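Local coordinates for phage tail sheath protein (Desulfitobacterium hafniense, PDB 3HXL), which probably builds the contractile sheath around the tail tube of a myovirus-like phage or prophage, at residues 39-44 / 89-94; 344-349 / 424-429; 403-408 / 418-423. All blocks are in the same frame, centred on the assembly; numbering follows the deposited sequence.

Contact 1: 39-44 / 89-94; sequences PLILSW and RLNAGT
The side-chain amide of Asn-91 clasps the backbone of Leu-42 with two hydrogen bonds. Asn-91 OD1 accepts from Leu-42 N at 3.0 Å, the donor tilted 20° from the carbonyl plane, while Asn-91 ND2 gives a straighter bond to Leu-42 O at 2.8 Å, in plane for both groups. CG of Asn-91 stands between its backbone N and carbonyl carbon (chi1 61°), which brings it over toward Leu-42. Leu-42 O also takes a weak bond from Arg-89 NH2, and Arg-89 NE makes a weak hydrogen bond to Asn-91 OD1. The extended Arg-89 chain passes the Leu-42 side chain, CG lying 3.9 Å from Leu-42 CB, and its guanidinium has Trp-44 N over one face. Two parallel strands, 35-40 and 84-89, are ending here: Leu-40 pairs with Arg-89, and Leu-90 N bonds to Leu-40 O at 2.8 Å; the Asn-91 clasp lies beyond this pair. Leu-90 lays its methyls against Pro-39 and Ile-41, CD1 reaching Ile-41 CG1 at 4.0 Å. Further out, Asp-180 O takes a second bond from Asn-91 ND2, Gly-45 O and Gly-110 O hold the Arg-89 guanidinium, and helix 185-195 packs on Pro-39 and Leu-90.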
ATOM      1  N   PRO A  39      -6.520   2.279  -2.653  1.00 23.02           N
ATOM      2  CA  PRO A  39      -7.419   2.657  -3.748  1.00 20.37           C
ATOM      3  C   PRO A  39      -7.844   4.115  -3.518  1.00 19.93           C
ATOM      4  O   PRO A  39      -8.348   4.454  -2.450  1.00 20.21           O
ATOM      5  CB  PRO A  39      -8.573   1.670  -3.596  1.00 19.84           C
ATOM      6  CG  PRO A  39      -8.686   1.531  -2.103  1.00 18.42           C
ATOM      7  CD  PRO A  39      -7.227   1.473  -1.636  1.00 19.18           C
ATOM      8  N   LEU A  40      -7.632   4.978  -4.508  1.00 17.67           N
ATOM      9  CA  LEU A  40      -7.984   6.383  -4.348  1.00 19.39           C
ATOM     10  C   LEU A  40      -8.759   7.005  -5.489  1.00 16.14           C
ATOM     11  O   LEU A  40      -8.680   6.574  -6.640  1.00 16.01           O
ATOM     12  CB  LEU A  40      -6.731   7.248  -4.138  1.00 19.85           C
ATOM     13  CG  LEU A  40      -5.890   7.092  -2.871  1.00 22.91           C
ATOM     14  CD1 LEU A  40      -4.780   8.135  -2.878  1.00 16.67           C
ATOM     15  CD2 LEU A  40      -6.765   7.253  -1.646  1.00 25.19           C
ATOM     16  N   ILE A  41      -9.499   8.047  -5.138  1.00 24.45           N
ATOM     17  CA  ILE A  41     -10.259   8.819  -6.099  1.00 22.98           C
ATOM     18  C   ILE A  41      -9.353  10.015  -6.356  1.00 21.34           C
ATOM     19  O   ILE A  41      -9.068  10.789  -5.446  1.00 22.05           O
ATOM     20  CB  ILE A  41     -11.585   9.277  -5.500  1.00 21.15           C
ATOM     21  CG1 ILE A  41     -12.472   8.052  -5.254  1.00 21.67           C
ATOM     22  CG2 ILE A  41     -12.258  10.284  -6.431  1.00 24.72           C
ATOM     23  CD1 ILE A  41     -13.669   8.320  -4.379  1.00 39.07           C
ATOM     24  N   LEU A  42      -8.896  10.146  -7.596  1.00 24.19           N
ATOM     25  CA  LEU A  42      -7.980  11.217  -7.971  1.00 21.39           C
ATOM     26  C   LEU A  42      -8.558  12.154  -9.030  1.00 25.18           C
ATOM     27  O   LEU A  42      -9.668  11.947  -9.519  1.00 23.35           O
ATOM     28  CB  LEU A  42      -6.676  10.595  -8.481  1.00 14.46           C
ATOM     29  CG  LEU A  42      -5.974   9.634  -7.512  1.00 16.28           C
ATOM     30  CD1 LEU A  42      -4.754   9.006  -8.177  1.00 17.54           C
ATOM     31  CD2 LEU A  42      -5.563  10.399  -6.268  1.00 18.51           C
ATOM     32  N   SER A  43      -7.793  13.187  -9.375  1.00 24.67           N
ATOM     33  CA  SER A  43      -8.219  14.158 -10.376  1.00 24.76           C
ATOM     34  C   SER A  43      -7.360  14.058 -11.630  1.00 23.90           C
ATOM     35  O   SER A  43      -7.501  14.852 -12.561  1.00 25.76           O
ATOM     36  CB  SER A  43      -8.130  15.577  -9.809  1.00 27.64           C
ATOM     37  OG  SER A  43      -8.920  15.711  -8.641  1.00 24.68           O
ATOM     38  N   TRP A  44      -6.471  13.072 -11.648  1.00 22.91           N
ATOM     39  CA  TRP A  44      -5.588  12.863 -12.782  1.00 21.17           C
ATOM     40  C   TRP A  44      -4.890  11.518 -12.627  1.00 20.16           C
ATOM     41  O   TRP A  44      -4.859  10.952 -11.533  1.00 23.65           O
ATOM     42  CB  TRP A  44      -4.556  13.998 -12.837  1.00 25.40           C
ATOM     43  CG  TRP A  44      -3.736  14.056 -14.093  1.00 29.32           C
ATOM     44  CD1 TRP A  44      -2.483  13.552 -14.283  1.00 23.22           C
ATOM     45  CD2 TRP A  44      -4.105  14.693 -15.323  1.00 21.96           C
ATOM     46  NE1 TRP A  44      -2.044  13.845 -15.556  1.00 24.93           N
ATOM     47  CE2 TRP A  44      -3.022  14.542 -16.213  1.00 21.55           C
ATOM     48  CE3 TRP A  44      -5.248  15.380 -15.756  1.00 29.09           C
ATOM     49  CZ2 TRP A  44      -3.045  15.054 -17.519  1.00 18.86           C
ATOM     50  CZ3 TRP A  44      -5.271  15.890 -17.055  1.00 27.26           C
ATOM     51  CH2 TRP A  44      -4.172  15.721 -17.918  1.00 19.02           C
ATOM     52  N   ARG A  89      -6.191   4.122  -9.121  1.00 15.35           N
ATOM     53  CA  ARG A  89      -7.136   5.221  -9.263  1.00 14.61           C
ATOM     54  C   ARG A  89      -8.498   4.628  -9.627  1.00 14.83           C
ATOM     55  O   ARG A  89      -8.661   4.020 -10.680  1.00 20.23           O
ATOM     56  CB  ARG A  89      -6.698   6.206 -10.345  1.00 14.36           C
ATOM     57  CG  ARG A  89      -7.633   7.398 -10.430  1.00 18.36           C
ATOM     58  CD  ARG A  89      -7.385   8.271 -11.652  1.00 20.51           C
ATOM     59  NE  ARG A  89      -8.338   9.372 -11.681  1.00 16.66           N
ATOM     60  CZ  ARG A  89      -8.426  10.271 -12.655  1.00 22.54           C
ATOM     61  NH1 ARG A  89      -7.609  10.212 -13.700  1.00 21.05           N
ATOM     62  NH2 ARG A  89      -9.334  11.235 -12.574  1.00 15.18           N
ATOM     63  N   LEU A  90      -9.469   4.828  -8.743  1.00 19.14           N
ATOM     64  CA  LEU A  90     -10.818   4.284  -8.889  1.00 21.20           C
ATOM     65  C   LEU A  90     -11.731   4.940  -9.915  1.00 28.05           C
ATOM     66  O   LEU A  90     -12.715   4.337 -10.339  1.00 27.04           O
ATOM     67  CB  LEU A  90     -11.516   4.334  -7.531  1.00 21.99           C
ATOM     68  CG  LEU A  90     -10.900   3.559  -6.362  1.00 21.71           C
ATOM     69  CD1 LEU A  90     -11.347   4.195  -5.066  1.00 19.85           C
ATOM     70  CD2 LEU A  90     -11.298   2.089  -6.428  1.00 18.41           C
ATOM     71  N   ASN A  91     -11.419   6.174 -10.300  1.00 24.34           N
ATOM     72  CA  ASN A  91     -12.250   6.922 -11.237  1.00 18.25           C
ATOM     73  C   ASN A  91     -11.516   7.352 -12.498  1.00 27.60           C
ATOM     74  O   ASN A  91     -10.355   7.773 -12.443  1.00 24.54           O
ATOM     75  CB  ASN A  91     -12.802   8.156 -10.530  1.00 18.84           C
ATOM     76  CG  ASN A  91     -11.702   9.091 -10.057  1.00 21.38           C
ATOM     77  OD1 ASN A  91     -10.689   8.652  -9.504  1.00 27.64           O
ATOM     78  ND2 ASN A  91     -11.898  10.384 -10.262  1.00 19.38           N
ATOM     79  N   ALA A  92     -12.204   7.243 -13.631  1.00 22.01           N
ATOM     80  CA  ALA A  92     -11.643   7.639 -14.919  1.00 23.90           C
ATOM     81  C   ALA A  92     -11.967   9.106 -15.182  1.00 24.00           C
ATOM     82  O   ALA A  92     -11.262   9.786 -15.932  1.00 28.33           O
ATOM     83  CB  ALA A  92     -12.218   6.770 -16.030  1.00 25.69           C
ATOM     84  N   GLY A  93     -13.038   9.587 -14.557  1.00 23.65           N
ATOM     85  CA  GLY A  93     -13.444  10.971 -14.721  1.00 21.25           C
ATOM     86  C   GLY A  93     -13.701  11.389 -16.158  1.00 26.31           C
ATOM     87  O   GLY A  93     -13.754  10.552 -17.060  1.00 28.52           O
ATOM     88  N   THR A  94     -13.873  12.692 -16.367  1.00 29.31           N
ATOM     89  CA  THR A  94     -14.114  13.235 -17.703  1.00 31.72           C
ATOM     90  C   THR A  94     -12.946  14.124 -18.127  1.00 25.84           C
ATOM     91  O   THR A  94     -12.492  14.976 -17.362  1.00 24.70           O
ATOM     92  CB  THR A  94     -15.413  14.068 -17.746  1.00 32.60           C
ATOM     93  OG1 THR A  94     -16.533  13.226 -17.447  1.00 27.73           O
ATOM     94  CG2 THR A  94     -15.607  14.681 -19.128  1.00 34.87           C
TER

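Contact 2: 344-349 / 424-429; sequences NRVIRV and PVDSIE
Arg-345 sends CG anti to its backbone N, and a bend at chi3 (52°) turns NE back beside Asp-426; the aspartate answers with CG between its own N and carbonyl carbon (chi1 58°), aimed at the helix. The two side chains slide past each other in opposite directions, and a salt bridge joins Arg-345 NE to Asp-426 OD1 at 3.3 Å. With guanidinium and carboxylate planes 44° apart, the pair is not the flat, two-pronged kind: NH2 lies near Asp-426 CB instead of a second oxygen. Asp-426 is poorly ordered, which leaves the exact geometry of its carboxylate less certain. Val-425 CG2 sits over one face of the guanidinium, toward its rim and 4.1 Å from Arg-345 NH1, which hydrogen-bonds to Asn-280 O. Beside the charged pair, Val-346 CG2 faces both partners in the loop, 3.2 Å from Asp-426 OD2 and 4.2 Å from Pro-424 CB. Asp-426 centres an inverse gamma turn, and its carbonyl O accepts from Lys-343 NZ. The contact thus sets the first turns of helix 344-364 against the loop linking strands 415-422 and 431-438 of the C-terminal domain, where Ile-431, opening the second strand, touches both Val-346 and Pro-424.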
ATOM      1  N   ASN A 344      -0.040  -6.350  16.534  1.00 10.77           N
ATOM      2  CA  ASN A 344       0.405  -6.373  15.146  1.00 11.75           C
ATOM      3  C   ASN A 344       1.810  -6.914  14.924  1.00 17.28           C
ATOM      4  O   ASN A 344       2.091  -7.493  13.870  1.00 11.30           O
ATOM      5  CB  ASN A 344       0.215  -4.993  14.525  1.00 11.90           C
ATOM      6  CG  ASN A 344      -1.250  -4.675  14.324  1.00 12.20           C
ATOM      7  OD1 ASN A 344      -2.006  -5.534  13.857  1.00 16.38           O
ATOM      8  ND2 ASN A 344      -1.672  -3.455  14.679  1.00 11.97           N
ATOM      9  N   ARG A 345       2.691  -6.757  15.909  1.00 15.11           N
ATOM     10  CA  ARG A 345       4.037  -7.302  15.759  1.00 17.43           C
ATOM     11  C   ARG A 345       3.948  -8.829  15.776  1.00 16.13           C
ATOM     12  O   ARG A 345       4.692  -9.506  15.073  1.00 15.00           O
ATOM     13  CB  ARG A 345       4.967  -6.833  16.887  1.00 14.03           C
ATOM     14  CG  ARG A 345       6.285  -7.611  16.899  1.00 19.66           C
ATOM     15  CD  ARG A 345       7.367  -6.921  17.713  1.00 24.38           C
ATOM     16  NE  ARG A 345       6.922  -6.583  19.054  1.00 28.97           N
ATOM     17  CZ  ARG A 345       7.685  -5.988  19.965  1.00 43.77           C
ATOM     18  NH1 ARG A 345       8.946  -5.668  19.670  1.00 26.23           N
ATOM     19  NH2 ARG A 345       7.183  -5.705  21.163  1.00 22.92           N
ATOM     20  N   VAL A 346       3.041  -9.376  16.584  1.00 14.53           N
ATOM     21  CA  VAL A 346       2.880 -10.828  16.630  1.00 15.30           C
ATOM     22  C   VAL A 346       2.407 -11.280  15.249  1.00 15.23           C
ATOM     23  O   VAL A 346       2.903 -12.264  14.695  1.00 16.97           O
ATOM     24  CB  VAL A 346       1.858 -11.256  17.711  1.00 17.34           C
ATOM     25  CG1 VAL A 346       1.500 -12.743  17.560  1.00 15.20           C
ATOM     26  CG2 VAL A 346       2.452 -11.009  19.091  1.00 16.61           C
ATOM     27  N   ILE A 347       1.456 -10.545  14.686  1.00 16.43           N
ATOM     28  CA  ILE A 347       0.953 -10.876  13.360  1.00 16.17           C
ATOM     29  C   ILE A 347       2.076 -10.807  12.315  1.00 13.75           C
ATOM     30  O   ILE A 347       2.143 -11.646  11.414  1.00 13.48           O
ATOM     31  CB  ILE A 347      -0.206  -9.931  12.950  1.00 16.20           C
ATOM     32  CG1 ILE A 347      -1.394 -10.131  13.894  1.00 18.56           C
ATOM     33  CG2 ILE A 347      -0.641 -10.214  11.511  1.00 15.51           C
ATOM     34  CD1 ILE A 347      -1.863 -11.577  14.015  1.00 24.18           C
ATOM     35  N   ARG A 348       2.958  -9.814  12.426  1.00 15.37           N
ATOM     36  CA  ARG A 348       4.063  -9.708  11.475  1.00 15.45           C
ATOM     37  C   ARG A 348       4.990 -10.915  11.543  1.00 14.07           C
ATOM     38  O   ARG A 348       5.418 -11.431  10.508  1.00 15.69           O
ATOM     39  CB  ARG A 348       4.887  -8.430  11.704  1.00 17.35           C
ATOM     40  CG  ARG A 348       4.229  -7.143  11.189  1.00 14.68           C
ATOM     41  CD  ARG A 348       5.184  -5.930  11.280  1.00 15.21           C
ATOM     42  NE  ARG A 348       5.207  -5.267  12.587  1.00 13.37           N
ATOM     43  CZ  ARG A 348       4.228  -4.494  13.056  1.00 18.72           C
ATOM     44  NH1 ARG A 348       3.132  -4.290  12.331  1.00 14.03           N
ATOM     45  NH2 ARG A 348       4.353  -3.901  14.235  1.00 10.20           N
ATOM     46  N   VAL A 349       5.311 -11.377  12.745  1.00 16.70           N
ATOM     47  CA  VAL A 349       6.202 -12.526  12.836  1.00 15.28           C
ATOM     48  C   VAL A 349       5.530 -13.800  12.323  1.00 17.03           C
ATOM     49  O   VAL A 349       6.155 -14.597  11.614  1.00 16.93           O
ATOM     50  CB  VAL A 349       6.729 -12.738  14.270  1.00 24.48           C
ATOM     51  CG1 VAL A 349       5.590 -12.840  15.250  1.00 33.19           C
ATOM     52  CG2 VAL A 349       7.593 -13.995  14.312  1.00 29.65           C
ATOM     53  N   PRO A 424       6.947 -15.388  20.337  1.00 22.86           N
ATOM     54  CA  PRO A 424       7.142 -13.986  19.948  1.00 27.27           C
ATOM     55  C   PRO A 424       7.660 -13.192  21.143  1.00 26.14           C
ATOM     56  O   PRO A 424       7.232 -13.422  22.271  1.00 25.51           O
ATOM     57  CB  PRO A 424       5.739 -13.541  19.540  1.00 28.61           C
ATOM     58  CG  PRO A 424       5.123 -14.801  19.031  1.00 25.75           C
ATOM     59  CD  PRO A 424       5.564 -15.815  20.062  1.00 27.32           C
ATOM     60  N   VAL A 425       8.574 -12.261  20.895  1.00 33.85           N
ATOM     61  CA  VAL A 425       9.133 -11.450  21.972  1.00 40.71           C
ATOM     62  C   VAL A 425       8.066 -10.724  22.784  1.00 45.58           C
ATOM     63  O   VAL A 425       8.164 -10.620  24.007  1.00 46.25           O
ATOM     64  CB  VAL A 425      10.120 -10.408  21.428  1.00 41.71           C
ATOM     65  CG1 VAL A 425      11.388 -11.094  20.966  1.00 39.97           C
ATOM     66  CG2 VAL A 425       9.481  -9.644  20.279  1.00 50.08           C
ATOM     67  N   ASP A 426       7.045 -10.220  22.102  1.00 48.32           N
ATOM     68  CA  ASP A 426       5.972  -9.508  22.787  1.00 59.72           C
ATOM     69  C   ASP A 426       4.835 -10.466  23.122  1.00 61.14           C
ATOM     70  O   ASP A 426       3.685 -10.248  22.740  1.00 68.14           O
ATOM     71  CB  ASP A 426       5.467  -8.348  21.918  1.00 62.60           C
ATOM     72  CG  ASP A 426       4.961  -8.804  20.562  1.00 63.10           C
ATOM     73  OD1 ASP A 426       5.677  -9.567  19.874  1.00 66.97           O
ATOM     74  OD2 ASP A 426       3.849  -8.386  20.178  1.00 67.32           O
ATOM     75  N   SER A 427       5.169 -11.528  23.846  1.00 53.38           N
ATOM     76  CA  SER A 427       4.189 -12.533  24.232  1.00 57.44           C
ATOM     77  C   SER A 427       4.823 -13.506  25.225  1.00 57.02           C
ATOM     78  O   SER A 427       5.886 -14.066  24.961  1.00 64.75           O
ATOM     79  CB  SER A 427       3.711 -13.289  22.988  1.00 50.93           C
ATOM     80  OG  SER A 427       2.734 -14.265  23.310  1.00 57.96           O
ATOM     81  N   ILE A 428       4.176 -13.701  26.369  1.00 56.80           N
ATOM     82  CA  ILE A 428       4.697 -14.610  27.383  1.00 55.62           C
ATOM     83  C   ILE A 428       4.086 -15.998  27.236  1.00 51.18           C
ATOM     84  O   ILE A 428       4.055 -16.783  28.184  1.00 51.24           O
ATOM     85  CB  ILE A 428       4.417 -14.094  28.817  1.00 55.52           C
ATOM     86  CG1 ILE A 428       2.910 -14.051  29.087  1.00 60.61           C
ATOM     87  CG2 ILE A 428       5.052 -12.723  29.005  1.00 57.14           C
ATOM     88  CD1 ILE A 428       2.141 -13.042  28.252  1.00 65.12           C
ATOM     89  N   GLU A 429       3.602 -16.294  26.037  1.00 43.29           N
ATOM     90  CA  GLU A 429       2.992 -17.581  25.754  1.00 36.66           C
ATOM     91  C   GLU A 429       3.467 -18.078  24.387  1.00 34.89           C
ATOM     92  O   GLU A 429       3.460 -17.327  23.411  1.00 30.94           O
ATOM     93  CB  GLU A 429       1.472 -17.436  25.781  1.00 45.36           C
ATOM     94  CG  GLU A 429       0.709 -18.723  25.565  1.00 50.74           C
ATOM     95  CD  GLU A 429      -0.777 -18.555  25.817  1.00 58.82           C
ATOM     96  OE1 GLU A 429      -1.154 -18.268  26.976  1.00 58.05           O
ATOM     97  OE2 GLU A 429      -1.568 -18.705  24.860  1.00 61.22           O
TER

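Contact 3: 403-408 / 418-423; sequences TDLTVQ and IEAYAW
Leu-405 closes over Ala-420 where the backbones of this antiparallel hairpin come nearest, their CA atoms 4.1 Å apart in a non-hydrogen-bonded pair. CG of Leu-405, anti to its backbone N (chi1 -164°), rests 3.7 Å from Ala-420 CB, and its CD2 branch reaches across to Ile-418 CG2 at 3.9 Å. Val-407 and Ile-418, the next non-hydrogen-bonded pair, lie side by side and point the same way, with Val-407 CG2 3.8 Å from Ile-418 CG1. This apolar face is the tight one: helix 373-392 packs on it, Cys-383 and Ile-384 against Leu-405 and Leu-379 against Ile-418. The other face, carrying Thr-406 and Glu-419, is looser and more exposed. Thr-406 OG1 comes within 3.7 Å of Glu-419 O, and the Gln-408 and Glu-419 side chains cross at about a right angle without bonding. Glu-419 instead spends OE2 on Tyr-432 OH of the adjoining strand 431-438. Between the faces, Thr-406 and Glu-419 exchange two backbone bonds, Thr-406 N to Glu-419 O being the shorter at 2.8 Å, and Tyr-421 N bonds to Asp-404 O at 2.9 Å where strand 405-408 begins. A water there lies between Asp-404 OD1 and Tyr-421 O, bridging the two segments, while OD1 also accepts from Asp-400 N. The chemistry implies an amphipathic hairpin whose first strand is at the sheet's edge, held by backbone bonds, buried by its aliphatic face against the helix and polar on the other.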
ATOM      1  N   THR A 403      14.480 -29.181  20.161  1.00 30.66           N
ATOM      2  CA  THR A 403      13.207 -29.737  20.593  1.00 32.81           C
ATOM      3  C   THR A 403      11.970 -28.964  20.151  1.00 30.60           C
ATOM      4  O   THR A 403      10.857 -29.489  20.197  1.00 33.34           O
ATOM      5  CB  THR A 403      13.168 -29.864  22.127  1.00 37.95           C
ATOM      6  OG1 THR A 403      11.873 -30.322  22.537  1.00 57.11           O
ATOM      7  CG2 THR A 403      13.456 -28.520  22.781  1.00 33.51           C
ATOM      8  N   ASP A 404      12.161 -27.728  19.710  1.00 31.11           N
ATOM      9  CA  ASP A 404      11.038 -26.888  19.309  1.00 29.48           C
ATOM     10  C   ASP A 404      10.535 -27.036  17.876  1.00 28.99           C
ATOM     11  O   ASP A 404       9.680 -26.264  17.441  1.00 27.78           O
ATOM     12  CB  ASP A 404      11.379 -25.425  19.599  1.00 21.32           C
ATOM     13  CG  ASP A 404      11.452 -25.139  21.088  1.00 30.06           C
ATOM     14  OD1 ASP A 404      11.839 -24.017  21.473  1.00 32.91           O
ATOM     15  OD2 ASP A 404      11.114 -26.043  21.879  1.00 39.64           O
ATOM     16  N   LEU A 405      11.045 -28.024  17.147  1.00 29.61           N
ATOM     17  CA  LEU A 405      10.607 -28.230  15.769  1.00 27.79           C
ATOM     18  C   LEU A 405      10.881 -29.655  15.298  1.00 38.89           C
ATOM     19  O   LEU A 405      12.001 -30.155  15.413  1.00 29.60           O
ATOM     20  CB  LEU A 405      11.304 -27.227  14.849  1.00 24.01           C
ATOM     21  CG  LEU A 405      10.734 -27.011  13.445  1.00 24.08           C
ATOM     22  CD1 LEU A 405      11.146 -25.635  12.952  1.00 30.72           C
ATOM     23  CD2 LEU A 405      11.221 -28.098  12.491  1.00 24.96           C
ATOM     24  N   THR A 406       9.846 -30.303  14.772  1.00 35.19           N
ATOM     25  CA  THR A 406       9.953 -31.672  14.285  1.00 36.51           C
ATOM     26  C   THR A 406       9.254 -31.825  12.938  1.00 40.77           C
ATOM     27  O   THR A 406       8.449 -30.976  12.548  1.00 35.17           O
ATOM     28  CB  THR A 406       9.322 -32.663  15.283  1.00 42.12           C
ATOM     29  OG1 THR A 406       7.939 -32.336  15.475  1.00 42.67           O
ATOM     30  CG2 THR A 406      10.041 -32.598  16.626  1.00 41.47           C
ATOM     31  N   VAL A 407       9.564 -32.911  12.235  1.00 36.38           N
ATOM     32  CA  VAL A 407       8.979 -33.189  10.926  1.00 39.35           C
ATOM     33  C   VAL A 407       8.638 -34.669  10.782  1.00 46.20           C
ATOM     34  O   VAL A 407       9.528 -35.518  10.800  1.00 48.36           O
ATOM     35  CB  VAL A 407       9.950 -32.803   9.786  1.00 39.28           C
ATOM     36  CG1 VAL A 407       9.356 -33.191   8.440  1.00 32.24           C
ATOM     37  CG2 VAL A 407      10.232 -31.307   9.827  1.00 38.69           C
ATOM     38  N   GLN A 408       7.348 -34.972  10.642  1.00 45.69           N
ATOM     39  CA  GLN A 408       6.883 -36.349  10.487  1.00 45.77           C
ATOM     40  C   GLN A 408       6.186 -36.551   9.144  1.00 47.00           C
ATOM     41  O   GLN A 408       5.795 -35.586   8.483  1.00 42.23           O
ATOM     42  CB  GLN A 408       5.906 -36.730  11.608  1.00 45.49           C
ATOM     43  CG  GLN A 408       6.541 -36.982  12.973  1.00 50.20           C
ATOM     44  CD  GLN A 408       6.593 -35.743  13.846  1.00 54.50           C
ATOM     45  OE1 GLN A 408       7.108 -35.785  14.966  1.00 60.65           O
ATOM     46  NE2 GLN A 408       6.055 -34.632  13.342  1.00 62.19           N
ATOM     47  N   ILE A 418       4.987 -30.574   9.690  1.00 22.33           N
ATOM     48  CA  ILE A 418       5.995 -29.916  10.507  1.00 28.15           C
ATOM     49  C   ILE A 418       5.329 -29.257  11.705  1.00 26.04           C
ATOM     50  O   ILE A 418       4.366 -28.511  11.552  1.00 27.09           O
ATOM     51  CB  ILE A 418       6.729 -28.835   9.713  1.00 26.82           C
ATOM     52  CG1 ILE A 418       7.260 -29.426   8.408  1.00 33.06           C
ATOM     53  CG2 ILE A 418       7.865 -28.258  10.549  1.00 34.10           C
ATOM     54  CD1 ILE A 418       7.884 -28.404   7.496  1.00 35.08           C
ATOM     55  N   GLU A 419       5.840 -29.545  12.895  1.00 27.38           N
ATOM     56  CA  GLU A 419       5.303 -28.963  14.120  1.00 27.15           C
ATOM     57  C   GLU A 419       6.408 -28.178  14.817  1.00 29.30           C
ATOM     58  O   GLU A 419       7.529 -28.664  14.958  1.00 22.53           O
ATOM     59  CB  GLU A 419       4.783 -30.059  15.055  1.00 31.17           C
ATOM     60  CG  GLU A 419       3.518 -30.761  14.573  1.00 37.37           C
ATOM     61  CD  GLU A 419       2.944 -31.707  15.617  1.00 37.46           C
ATOM     62  OE1 GLU A 419       3.622 -32.695  15.966  1.00 46.68           O
ATOM     63  OE2 GLU A 419       1.818 -31.459  16.092  1.00 38.97           O
ATOM     64  N   ALA A 420       6.093 -26.963  15.252  1.00 23.25           N
ATOM     65  CA  ALA A 420       7.085 -26.139  15.927  1.00 20.98           C
ATOM     66  C   ALA A 420       6.457 -25.222  16.965  1.00 22.11           C
ATOM     67  O   ALA A 420       5.245 -25.008  16.979  1.00 20.83           O
ATOM     68  CB  ALA A 420       7.839 -25.303  14.905  1.00 19.14           C
ATOM     69  N   TYR A 421       7.300 -24.693  17.842  1.00 23.44           N
ATOM     70  CA  TYR A 421       6.855 -23.748  18.852  1.00 21.07           C
ATOM     71  C   TYR A 421       7.642 -22.479  18.647  1.00 24.24           C
ATOM     72  O   TYR A 421       8.871 -22.500  18.604  1.00 26.11           O
ATOM     73  CB  TYR A 421       7.095 -24.275  20.263  1.00 29.86           C
ATOM     74  CG  TYR A 421       6.032 -25.231  20.726  1.00 35.48           C
ATOM     75  CD1 TYR A 421       4.687 -24.857  20.729  1.00 28.17           C
ATOM     76  CD2 TYR A 421       6.364 -26.515  21.158  1.00 38.47           C
ATOM     77  CE1 TYR A 421       3.700 -25.739  21.150  1.00 40.66           C
ATOM     78  CE2 TYR A 421       5.385 -27.404  21.579  1.00 43.56           C
ATOM     79  CZ  TYR A 421       4.056 -27.010  21.572  1.00 42.28           C
ATOM     80  OH  TYR A 421       3.085 -27.887  21.990  1.00 43.20           O
ATOM     81  N   ALA A 422       6.922 -21.375  18.494  1.00 28.78           N
ATOM     82  CA  ALA A 422       7.546 -20.077  18.301  1.00 27.12           C
ATOM     83  C   ALA A 422       7.075 -19.183  19.431  1.00 29.89           C
ATOM     84  O   ALA A 422       5.885 -19.140  19.744  1.00 29.63           O
ATOM     85  CB  ALA A 422       7.137 -19.492  16.965  1.00 31.37           C
ATOM     86  N   TRP A 423       8.013 -18.474  20.046  1.00 24.04           N
ATOM     87  CA  TRP A 423       7.683 -17.587  21.148  1.00 22.71           C
ATOM     88  C   TRP A 423       7.976 -16.141  20.759  1.00 22.81           C
ATOM     89  O   TRP A 423       9.123 -15.699  20.819  1.00 24.10           O
ATOM     90  CB  TRP A 423       8.509 -17.964  22.377  1.00 28.63           C
ATOM     91  CG  TRP A 423       7.780 -17.808  23.663  1.00 36.42           C
ATOM     92  CD1 TRP A 423       6.940 -16.790  24.013  1.00 48.35           C
ATOM     93  CD2 TRP A 423       7.843 -18.685  24.792  1.00 44.93           C
ATOM     94  NE1 TRP A 423       6.473 -16.980  25.292  1.00 51.54           N
ATOM     95  CE2 TRP A 423       7.010 -18.136  25.793  1.00 48.78           C
ATOM     96  CE3 TRP A 423       8.519 -19.884  25.056  1.00 52.93           C
ATOM     97  CZ2 TRP A 423       6.841 -18.742  27.041  1.00 54.99           C
ATOM     98  CZ3 TRP A 423       8.350 -20.488  26.299  1.00 53.78           C
ATOM     99  CH2 TRP A 423       7.514 -19.916  27.275  1.00 58.70           C
TER
HETATM  100  O   HOH W   1      10.098 -22.049  20.879  1.00 30.25           O

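In the fold
Contacts 2 and 3 belong together: their centres are about 17 Å apart in the C-terminal domain, and segment 424-429 of contact 2 follows directly after segment 418-423 of contact 3 in the chain. They also touch, Trp-423 NE1 packing 3.0 Å from Glu-429 N. Contact 1 stands apart, on the opposite side of the chain's centre, about 38 Å from contact 2 and 48 Å from contact 3, centre to centre. It lies at the end of strands 35-40 and 84-89 of the mixed sheet, so the three contacts sample two separated parts of an elongated, multidomain sheath subunit. No ligand or active site links them.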